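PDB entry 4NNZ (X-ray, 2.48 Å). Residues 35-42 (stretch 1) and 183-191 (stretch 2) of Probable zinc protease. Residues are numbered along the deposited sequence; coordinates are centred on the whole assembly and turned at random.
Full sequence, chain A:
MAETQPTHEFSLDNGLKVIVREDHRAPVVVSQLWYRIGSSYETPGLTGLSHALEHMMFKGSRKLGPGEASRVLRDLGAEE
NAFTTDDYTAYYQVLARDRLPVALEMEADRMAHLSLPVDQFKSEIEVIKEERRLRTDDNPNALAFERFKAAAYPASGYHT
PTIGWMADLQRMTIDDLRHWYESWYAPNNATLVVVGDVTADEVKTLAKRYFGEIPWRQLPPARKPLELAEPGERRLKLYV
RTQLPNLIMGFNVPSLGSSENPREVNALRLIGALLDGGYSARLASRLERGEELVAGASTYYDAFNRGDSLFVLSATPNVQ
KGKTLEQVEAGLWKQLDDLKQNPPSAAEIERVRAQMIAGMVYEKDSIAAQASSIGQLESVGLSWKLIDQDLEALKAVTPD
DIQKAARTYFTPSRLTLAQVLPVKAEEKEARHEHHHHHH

Stretch 1 (35-42) YRIGSSYE
Stretch 2 183-191: SWYAPNNAT

How does the helical end of stretch 2 meet stretch 1? Ser183 and Trp184 finish a helix that began earlier in the chain, and Trp184 points its CA-to-CB bond toward stretch 1 with chi1 at -61° (m) and chi2 at 110°. Its indole offers a broad apolar face. Ile37, with chi1 t and chi2 p, sets CD1 3.4 Å from the centroid of the five-membered ring, almost on the ring normal, and 3.5 Å from Trp184 CD2. Tyr41 (chi1 m, chi2 73°) turns its edge to the face of the six-membered ring, planes at 70° and Tyr41 CD2 3.8 Å from Trp184 CH2. Before it, Gly38 is extended (-163/179), and residues 39-41 then take helical phi/psi, with Tyr41 pointing its CA-to-CB bond toward stretch 2.

What does Tyr185 add as the chain leaves the helix? With phi/psi of -87/77 and chi1 at -91°, between wells, its CA-to-CB bond points sideways, but the ring end comes nearer. There it stacks face to face on Tyr35 (chi1 -74°, chi2 -82°), centroids 4.0 Å apart and planes at 28°, with Tyr185 CD2 3.5 Å from Tyr35 CZ. Ile37 CG2 also packs 3.9 Å from Tyr185 CE1, so flat rings and a branched aliphatic chain fill one buried apolar layer. The hydroxyl of Tyr185 is satisfied elsewhere in the structure.

How does the turn from Ala186 to Asn189 bind Arg36? Pro187 and Asn188 form a 3-10 segment, and Asn189 N donates to Ala186 O at 2.7 Å. Arg36, with phi/psi -87/67, chi1 m, chi2 t and chi3 -125°, lays its guanidinium face over Asn189 CA and Ala190 N; its NH1 donates to Asn188 O at 3.3 Å. Asn189 (chi1 t, chi2 32°) suits its place because its amide serves both stretches: ND2 donates to Trp184 O at 2.9 Å and, weakly, to Arg36 O at 3.2 Å. Water 1 links Arg36 O, 2.9 Å from its oxygen, to Asn189 OD1, 2.5 Å from the same oxygen.

Where do the two backbones run side by side? Arg36 N donates to Asn189 O at 3.0 Å, nearly straight at 168°, and Tyr35 pairs with Ala190 in an antiparallel, non-hydrogen-bonded bridge, CA atoms 4.3 Å apart. Both residues are extended, at -105/138 and -134/155, with side chains on the same face of the sheet. The small Ala190 CB lies 3.7 Å from Tyr35 CD1. Thr191 carries the strand onward, and the contact buries 586 Å² in all.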

ATOM      1  N   TYR A  35      -8.208 -15.285 -15.339  1.00 35.34           N
ATOM      2  CA  TYR A  35      -8.738 -15.229 -14.007  1.00 34.00           C
ATOM      3  C   TYR A  35      -8.600 -13.824 -13.509  1.00 35.08           C
ATOM      4  O   TYR A  35      -7.607 -13.216 -13.718  1.00 38.55           O
ATOM      5  CB  TYR A  35      -7.946 -16.113 -13.090  1.00 34.45           C
ATOM      6  CG  TYR A  35      -8.148 -17.586 -13.236  1.00 37.27           C
ATOM      7  CD1 TYR A  35      -9.209 -18.228 -12.650  1.00 33.15           C
ATOM      8  CD2 TYR A  35      -7.241 -18.344 -13.919  1.00 39.89           C
ATOM      9  CE1 TYR A  35      -9.369 -19.579 -12.773  1.00 33.67           C
ATOM     10  CE2 TYR A  35      -7.393 -19.691 -14.042  1.00 38.72           C
ATOM     11  CZ  TYR A  35      -8.458 -20.302 -13.464  1.00 38.84           C
ATOM     12  OH  TYR A  35      -8.571 -21.639 -13.613  1.00 39.73           O
ATOM     13  N   ARG A  36      -9.603 -13.299 -12.844  1.00 37.42           N
ATOM     14  CA  ARG A  36      -9.520 -11.962 -12.330  1.00 38.97           C
ATOM     15  C   ARG A  36      -8.884 -11.895 -10.965  1.00 41.49           C
ATOM     16  O   ARG A  36      -9.509 -11.584  -9.995  1.00 45.94           O
ATOM     17  CB  ARG A  36     -10.891 -11.352 -12.300  1.00 39.75           C
ATOM     18  CG  ARG A  36     -11.536 -11.251 -13.638  1.00 42.97           C
ATOM     19  CD  ARG A  36     -12.967 -10.838 -13.485  1.00 46.64           C
ATOM     20  NE  ARG A  36     -13.844 -11.780 -14.130  1.00 49.50           N
ATOM     21  CZ  ARG A  36     -14.848 -12.380 -13.531  1.00 50.68           C
ATOM     22  NH1 ARG A  36     -15.108 -12.146 -12.269  1.00 51.12           N
ATOM     23  NH2 ARG A  36     -15.590 -13.213 -14.196  1.00 54.04           N
ATOM     24  N   ILE A  37      -7.621 -12.207 -10.902  1.00 37.11           N
ATOM     25  CA  ILE A  37      -6.912 -12.045  -9.695  1.00 37.48           C
ATOM     26  C   ILE A  37      -5.551 -11.505 -10.077  1.00 40.05           C
ATOM     27  O   ILE A  37      -5.080 -11.750 -11.140  1.00 39.60           O
ATOM     28  CB  ILE A  37      -6.904 -13.348  -8.896  1.00 38.34           C
ATOM     29  CG1 ILE A  37      -6.210 -13.153  -7.570  1.00 36.50           C
ATOM     30  CG2 ILE A  37      -6.322 -14.463  -9.702  1.00 38.84           C
ATOM     31  CD1 ILE A  37      -6.788 -12.045  -6.762  1.00 35.20           C
ATOM     32  N   GLY A  38      -4.960 -10.711  -9.223  1.00 37.14           N
ATOM     33  CA  GLY A  38      -3.806  -9.970  -9.605  1.00 38.30           C
ATOM     34  C   GLY A  38      -3.138  -9.503  -8.368  1.00 35.48           C
ATOM     35  O   GLY A  38      -3.631  -9.752  -7.315  1.00 37.07           O
ATOM     36  N   SER A  39      -2.036  -8.806  -8.518  1.00 32.32           N
ATOM     37  CA  SER A  39      -1.365  -8.176  -7.427  1.00 31.94           C
ATOM     38  C   SER A  39      -2.098  -7.037  -6.758  1.00 32.10           C
ATOM     39  O   SER A  39      -1.820  -6.744  -5.654  1.00 33.61           O
ATOM     40  CB  SER A  39       0.061  -7.805  -7.783  1.00 31.27           C
ATOM     41  OG  SER A  39       0.125  -7.039  -8.929  1.00 31.37           O
ATOM     42  N   SER A  40      -3.013  -6.390  -7.436  1.00 31.47           N
ATOM     43  CA  SER A  40      -3.768  -5.320  -6.832  1.00 32.53           C
ATOM     44  C   SER A  40      -4.791  -5.824  -5.827  1.00 34.87           C
ATOM     45  O   SER A  40      -5.316  -5.078  -5.072  1.00 38.69           O
ATOM     46  CB  SER A  40      -4.366  -4.376  -7.860  1.00 31.94           C
ATOM     47  OG  SER A  40      -5.199  -5.017  -8.769  1.00 31.83           O
ATOM     48  N   TYR A  41      -5.038  -7.107  -5.816  1.00 34.65           N
ATOM     49  CA  TYR A  41      -5.901  -7.704  -4.847  1.00 36.65           C
ATOM     50  C   TYR A  41      -5.170  -8.086  -3.585  1.00 37.30           C
ATOM     51  O   TYR A  41      -5.762  -8.452  -2.619  1.00 38.17           O
ATOM     52  CB  TYR A  41      -6.524  -8.945  -5.446  1.00 38.59           C
ATOM     53  CG  TYR A  41      -7.443  -8.749  -6.617  1.00 37.18           C
ATOM     54  CD1 TYR A  41      -6.964  -8.422  -7.852  1.00 35.95           C
ATOM     55  CD2 TYR A  41      -8.778  -8.952  -6.489  1.00 36.22           C
ATOM     56  CE1 TYR A  41      -7.801  -8.279  -8.911  1.00 35.61           C
ATOM     57  CE2 TYR A  41      -9.616  -8.797  -7.546  1.00 37.10           C
ATOM     58  CZ  TYR A  41      -9.124  -8.463  -8.748  1.00 34.21           C
ATOM     59  OH  TYR A  41      -9.984  -8.335  -9.762  1.00 30.87           O
ATOM     60  N   GLU A  42      -3.862  -8.056  -3.642  1.00 38.60           N
ATOM     61  CA  GLU A  42      -3.020  -8.559  -2.585  1.00 37.64           C
ATOM     62  C   GLU A  42      -2.884  -7.640  -1.402  1.00 35.97           C
ATOM     63  O   GLU A  42      -3.151  -6.499  -1.481  1.00 33.60           O
ATOM     64  CB  GLU A  42      -1.666  -8.953  -3.135  1.00 41.77           C
ATOM     65  CG  GLU A  42      -1.704 -10.233  -3.943  1.00 43.91           C
ATOM     66  CD  GLU A  42      -0.499 -10.471  -4.834  1.00 42.72           C
ATOM     67  OE1 GLU A  42       0.590  -9.970  -4.573  1.00 40.66           O
ATOM     68  OE2 GLU A  42      -0.654 -11.184  -5.808  1.00 38.59           O
ATOM     69  N   SER A 183      -9.762 -19.142  -2.894  1.00 41.88           N
ATOM     70  CA  SER A 183     -10.518 -17.933  -2.942  1.00 44.43           C
ATOM     71  C   SER A 183     -10.816 -17.418  -4.307  1.00 46.62           C
ATOM     72  O   SER A 183     -11.872 -16.938  -4.541  1.00 49.48           O
ATOM     73  CB  SER A 183      -9.839 -16.871  -2.123  1.00 44.26           C
ATOM     74  OG  SER A 183      -9.264 -17.457  -1.004  1.00 47.63           O
ATOM     75  N   TRP A 184      -9.845 -17.454  -5.187  1.00 45.31           N
ATOM     76  CA  TRP A 184      -9.927 -16.704  -6.414  1.00 39.55           C
ATOM     77  C   TRP A 184      -9.965 -17.469  -7.699  1.00 41.35           C
ATOM     78  O   TRP A 184     -10.394 -16.950  -8.689  1.00 45.11           O
ATOM     79  CB  TRP A 184      -8.777 -15.735  -6.490  1.00 35.66           C
ATOM     80  CG  TRP A 184      -8.731 -14.756  -5.437  1.00 35.05           C
ATOM     81  CD1 TRP A 184      -7.840 -14.694  -4.461  1.00 35.41           C
ATOM     82  CD2 TRP A 184      -9.580 -13.638  -5.273  1.00 32.55           C
ATOM     83  NE1 TRP A 184      -8.075 -13.632  -3.675  1.00 33.76           N
ATOM     84  CE2 TRP A 184      -9.149 -12.963  -4.166  1.00 30.88           C
ATOM     85  CE3 TRP A 184     -10.675 -13.152  -5.956  1.00 36.28           C
ATOM     86  CZ2 TRP A 184      -9.750 -11.844  -3.726  1.00 33.94           C
ATOM     87  CZ3 TRP A 184     -11.267 -12.050  -5.511  1.00 34.73           C
ATOM     88  CH2 TRP A 184     -10.820 -11.409  -4.411  1.00 35.44           C
ATOM     89  N   TYR A 185      -9.467 -18.680  -7.700  1.00 43.89           N
ATOM     90  CA  TYR A 185      -9.468 -19.453  -8.907  1.00 44.57           C
ATOM     91  C   TYR A 185     -10.772 -20.170  -9.022  1.00 43.67           C
ATOM     92  O   TYR A 185     -10.872 -21.326  -8.737  1.00 53.81           O
ATOM     93  CB  TYR A 185      -8.314 -20.423  -8.899  1.00 47.67           C
ATOM     94  CG  TYR A 185      -7.078 -19.879  -9.517  1.00 48.80           C
ATOM     95  CD1 TYR A 185      -6.477 -18.745  -9.031  1.00 50.52           C
ATOM     96  CD2 TYR A 185      -6.507 -20.495 -10.581  1.00 50.83           C
ATOM     97  CE1 TYR A 185      -5.344 -18.238  -9.605  1.00 47.80           C
ATOM     98  CE2 TYR A 185      -5.376 -19.996 -11.151  1.00 52.98           C
ATOM     99  CZ  TYR A 185      -4.808 -18.870 -10.659  1.00 49.33           C
ATOM    100  OH  TYR A 185      -3.697 -18.401 -11.243  1.00 48.43           O
ATOM    101  N   ALA A 186     -11.785 -19.453  -9.407  1.00 41.46           N
ATOM    102  CA  ALA A 186     -13.081 -20.013  -9.447  1.00 45.37           C
ATOM    103  C   ALA A 186     -13.750 -19.649 -10.745  1.00 47.88           C
ATOM    104  O   ALA A 186     -13.456 -18.637 -11.326  1.00 43.36           O
ATOM    105  CB  ALA A 186     -13.881 -19.522  -8.284  1.00 43.64           C
ATOM    106  N   PRO A 187     -14.725 -20.445 -11.159  1.00 43.29           N
ATOM    107  CA  PRO A 187     -15.369 -20.314 -12.454  1.00 40.73           C
ATOM    108  C   PRO A 187     -16.029 -18.994 -12.607  1.00 41.54           C
ATOM    109  O   PRO A 187     -16.026 -18.443 -13.662  1.00 44.26           O
ATOM    110  CB  PRO A 187     -16.408 -21.403 -12.418  1.00 45.19           C
ATOM    111  CG  PRO A 187     -15.965 -22.343 -11.356  1.00 47.49           C
ATOM    112  CD  PRO A 187     -14.725 -21.835 -10.734  1.00 43.01           C
ATOM    113  N   ASN A 188     -16.551 -18.470 -11.528  1.00 43.88           N
ATOM    114  CA  ASN A 188     -17.212 -17.208 -11.575  1.00 40.18           C
ATOM    115  C   ASN A 188     -16.227 -16.075 -11.459  1.00 41.76           C
ATOM    116  O   ASN A 188     -16.599 -14.935 -11.463  1.00 44.68           O
ATOM    117  CB  ASN A 188     -18.305 -17.119 -10.537  1.00 41.25           C
ATOM    118  CG  ASN A 188     -17.869 -17.580  -9.177  1.00 40.67           C
ATOM    119  OD1 ASN A 188     -17.528 -18.720  -8.986  1.00 36.87           O
ATOM    120  ND2 ASN A 188     -17.917 -16.693  -8.226  1.00 37.87           N
ATOM    121  N   ASN A 189     -14.955 -16.406 -11.359  1.00 40.34           N
ATOM    122  CA  ASN A 189     -13.909 -15.420 -11.445  1.00 38.00           C
ATOM    123  C   ASN A 189     -13.114 -15.502 -12.712  1.00 35.35           C
ATOM    124  O   ASN A 189     -12.082 -14.934 -12.803  1.00 35.43           O
ATOM    125  CB  ASN A 189     -12.985 -15.510 -10.254  1.00 38.14           C
ATOM    126  CG  ASN A 189     -12.321 -14.211  -9.951  1.00 42.15           C
ATOM    127  OD1 ASN A 189     -12.877 -13.172 -10.167  1.00 44.29           O
ATOM    128  ND2 ASN A 189     -11.124 -14.269  -9.473  1.00 41.30           N
ATOM    129  N   ALA A 190     -13.598 -16.228 -13.685  1.00 36.22           N
ATOM    130  CA  ALA A 190     -12.798 -16.551 -14.831  1.00 37.53           C
ATOM    131  C   ALA A 190     -13.472 -16.375 -16.167  1.00 37.70           C
ATOM    132  O   ALA A 190     -14.659 -16.398 -16.270  1.00 42.31           O
ATOM    133  CB  ALA A 190     -12.266 -17.951 -14.694  1.00 36.33           C
ATOM    134  N   THR A 191     -12.681 -16.161 -17.194  1.00 37.69           N
ATOM    135  CA  THR A 191     -13.191 -16.100 -18.551  1.00 39.75           C
ATOM    136  C   THR A 191     -12.450 -17.025 -19.476  1.00 39.21           C
ATOM    137  O   THR A 191     -11.278 -17.010 -19.497  1.00 36.76           O
ATOM    138  CB  THR A 191     -13.101 -14.711 -19.148  1.00 37.16           C
ATOM    139  OG1 THR A 191     -13.736 -13.798 -18.289  1.00 40.57           O
ATOM    140  CG2 THR A 191     -13.839 -14.673 -20.373  1.00 41.09           C
TER
HETATM  141  O   HOH W   1     -12.295 -10.848  -9.376  1.00 24.73           O
HETATM  142  O   HOH W   2     -16.941 -15.557 -14.609  1.00 35.65           O